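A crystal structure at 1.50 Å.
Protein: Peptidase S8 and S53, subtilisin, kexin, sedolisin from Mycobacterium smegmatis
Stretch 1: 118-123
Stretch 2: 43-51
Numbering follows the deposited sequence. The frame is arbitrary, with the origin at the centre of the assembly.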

# COMPACT_ATOMS: atom_id res chain seq x y z
N PRO A 118 -2.48 24.06 -9.27
CA PRO A 118 -1.74 25.32 -9.29
C PRO A 118 -0.52 25.29 -8.37
O PRO A 118 -0.30 26.19 -7.56
CB PRO A 118 -2.79 26.31 -8.80
CG PRO A 118 -3.61 25.53 -7.83
CD PRO A 118 -3.65 24.12 -8.37
N ASP A 119 0.29 24.24 -8.52
CA ASP A 119 1.43 23.98 -7.67
C ASP A 119 2.22 22.84 -8.30
O ASP A 119 1.92 22.44 -9.43
CB ASP A 119 0.96 23.61 -6.27
CG ASP A 119 -0.05 22.47 -6.28
OD1 ASP A 119 0.20 21.45 -6.98
OD2 ASP A 119 -1.07 22.59 -5.58
N GLY A 120 3.22 22.33 -7.59
CA GLY A 120 4.13 21.30 -8.12
C GLY A 120 3.71 19.88 -7.85
O GLY A 120 4.47 18.97 -8.13
N PHE A 121 2.49 19.68 -7.34
CA PHE A 121 2.07 18.31 -6.97
C PHE A 121 1.25 17.62 -8.05
O PHE A 121 0.37 18.22 -8.65
CB PHE A 121 1.26 18.30 -5.68
CG PHE A 121 0.72 16.93 -5.35
CD1 PHE A 121 1.54 15.99 -4.77
CD2 PHE A 121 -0.57 16.55 -5.71
CE1 PHE A 121 1.10 14.72 -4.54
CE2 PHE A 121 -1.03 15.27 -5.46
CZ PHE A 121 -0.19 14.36 -4.88
N SER A 122 1.53 16.33 -8.27
CA SER A 122 0.68 15.48 -9.08
C SER A 122 0.75 14.06 -8.58
O SER A 122 1.80 13.61 -8.10
CB SER A 122 1.12 15.46 -10.54
OG SER A 122 0.28 14.64 -11.34
N GLY A 123 -0.36 13.33 -8.74
CA GLY A 123 -0.30 11.89 -8.64
C GLY A 123 0.56 11.28 -9.72
O GLY A 123 0.84 11.91 -10.75
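Stretch 2, residues 43-51: PGAVSPNQL

Two segments distant in sequence can be held together by very little direct bonding, provided that their backbones come close enough for one good hydrogen bond and that water completes the rest. The packing of residues 43-51 on residues 118-123 in this subtilisin-family peptidase is a compact example. The contact buries 220 Å² in all, counting both sides, and the touching residues are at least 70 positions apart in the chain.

The contact is made mostly by irregular backbone, with Gln 50 reaching in from the start of a helix. Residues 118-123 form no helix or strand: Asp 119 is almost fully extended (phi/psi -171/-172), Gly 120 turns the chain (-91/9), and Phe 121 and Ser 122 return to extended values. In the second stretch, Pro 43 and Gly 44 have a turn-like backbone, Ala 45 to Ser 47 are extended, and a helix begins at Pro 48 and runs on beyond Leu 51. Ser 47 caps that helix, its OG accepting from Asn 49 N at 3.0 Å. The two chains pass in the same general direction, since Asp 119 CA lies 4.9 Å from Gly 44 CA and Gly 120 CA lies 4.3 Å from Val 46 CA; two such pairs do not make a sheet, and no strand pairing follows.

The direct polar link is a single backbone hydrogen bond. Gly 120 N donates to Gly 44 O at 2.7 Å, with an N-H...O angle of 144°, short but somewhat bent. Asp 119, with chi1 in p, accepts from Phe 121 N through OD1 at 2.9 Å, so a side-chain bond spans the glycine that donates.

Close backbone packing surrounds this bond, and it depends on glycine. Gly 120 CA is 4.5 Å from Ala 45 C, and Gly 120 O is 3.8 Å from Val 46 CA. An ideal CB on Gly 120 would point toward the other stretch and clash, at 2.7 Å from Val 46 N and 2.8 Å from Gly 44 O. Gly 44 is different: a CB there would have room, 3.7 Å from Asp 119 CB. Ala 45 directs its CB away, leaving its backbone to face Gly 120.

The third kind of interaction is mediated by water and centres on Gln 50. From the first part of the helix its CA-to-CB bond points toward stretch 1, and chi1 and chi2 are both t, so the chain extends before its amide. Gln 50 OE1 lies 3.9 Å from Gly 120 O, a pair of acceptors with no proton to share, and 4.4 Å from Ser 122 N, a possible donor but too distant; two waters bridge these pairs. Water 1 donates to Gln 50 OE1 at 2.7 Å and accepts from Ser 122 N at 3.2 Å. Water 2 donates both to Gln 50 OE1 at 2.8 Å and to Gly 120 O at 2.6 Å, which reconciles two acceptors that could not bond each other.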

# COMPACT_ATOMS: atom_id res chain seq x y z
N PRO A 43 4.80 22.93 0.70
CA PRO A 43 4.30 21.71 0.05
C PRO A 43 4.04 21.87 -1.42
O PRO A 43 3.93 20.86 -2.10
CB PRO A 43 2.97 21.42 0.76
CG PRO A 43 2.92 22.33 1.92
CD PRO A 43 3.87 23.44 1.72
N GLY A 44 3.90 23.11 -1.89
CA GLY A 44 3.61 23.40 -3.31
C GLY A 44 4.80 23.25 -4.22
O GLY A 44 4.64 23.15 -5.44
N ALA A 45 6.01 23.24 -3.66
CA ALA A 45 7.19 22.96 -4.45
C ALA A 45 7.21 21.50 -4.90
O ALA A 45 6.77 20.62 -4.16
CB ALA A 45 8.43 23.28 -3.63
N VAL A 46 7.74 21.23 -6.09
CA VAL A 46 7.86 19.84 -6.55
C VAL A 46 8.69 19.04 -5.54
O VAL A 46 9.80 19.43 -5.22
CB VAL A 46 8.56 19.70 -7.90
CG1 VAL A 46 8.50 18.24 -8.35
CG2 VAL A 46 7.91 20.59 -8.94
N SER A 47 8.16 17.93 -5.06
CA SER A 47 8.87 17.14 -4.06
C SER A 47 10.09 16.47 -4.69
O SER A 47 10.02 15.95 -5.81
CB SER A 47 7.95 16.06 -3.48
OG SER A 47 8.68 15.11 -2.72
N PRO A 48 11.20 16.44 -3.96
CA PRO A 48 12.34 15.60 -4.38
C PRO A 48 11.99 14.13 -4.62
O PRO A 48 12.69 13.43 -5.38
CB PRO A 48 13.29 15.72 -3.19
CG PRO A 48 13.00 17.08 -2.63
CD PRO A 48 11.52 17.25 -2.77
N ASN A 49 10.94 13.64 -3.98
CA ASN A 49 10.48 12.29 -4.24
C ASN A 49 9.97 12.11 -5.67
O ASN A 49 10.17 11.05 -6.28
CB ASN A 49 9.38 11.92 -3.24
CG ASN A 49 9.86 11.95 -1.80
OD1 ASN A 49 10.96 11.51 -1.53
ND2 ASN A 49 9.01 12.36 -0.89
N GLN A 50 9.29 13.13 -6.21
CA GLN A 50 8.86 13.07 -7.60
C GLN A 50 10.10 13.05 -8.51
O GLN A 50 10.17 12.27 -9.47
CB GLN A 50 7.93 14.24 -7.97
CG GLN A 50 7.75 14.26 -9.48
CD GLN A 50 6.78 15.29 -10.01
OE1 GLN A 50 5.73 15.54 -9.43
NE2 GLN A 50 7.11 15.86 -11.17
N LEU A 51 11.09 13.90 -8.20
CA LEU A 51 12.29 14.02 -9.03
C LEU A 51 13.08 12.71 -9.03
O LEU A 51 13.60 12.26 -10.09
CB LEU A 51 13.14 15.21 -8.58
CG LEU A 51 12.44 16.58 -8.67
CD1 LEU A 51 13.31 17.64 -8.01
CD2 LEU A 51 12.11 16.99 -10.08
O HOH W 1 4.33 15.40 -7.14
O HOH W 2 4.36 17.74 -10.43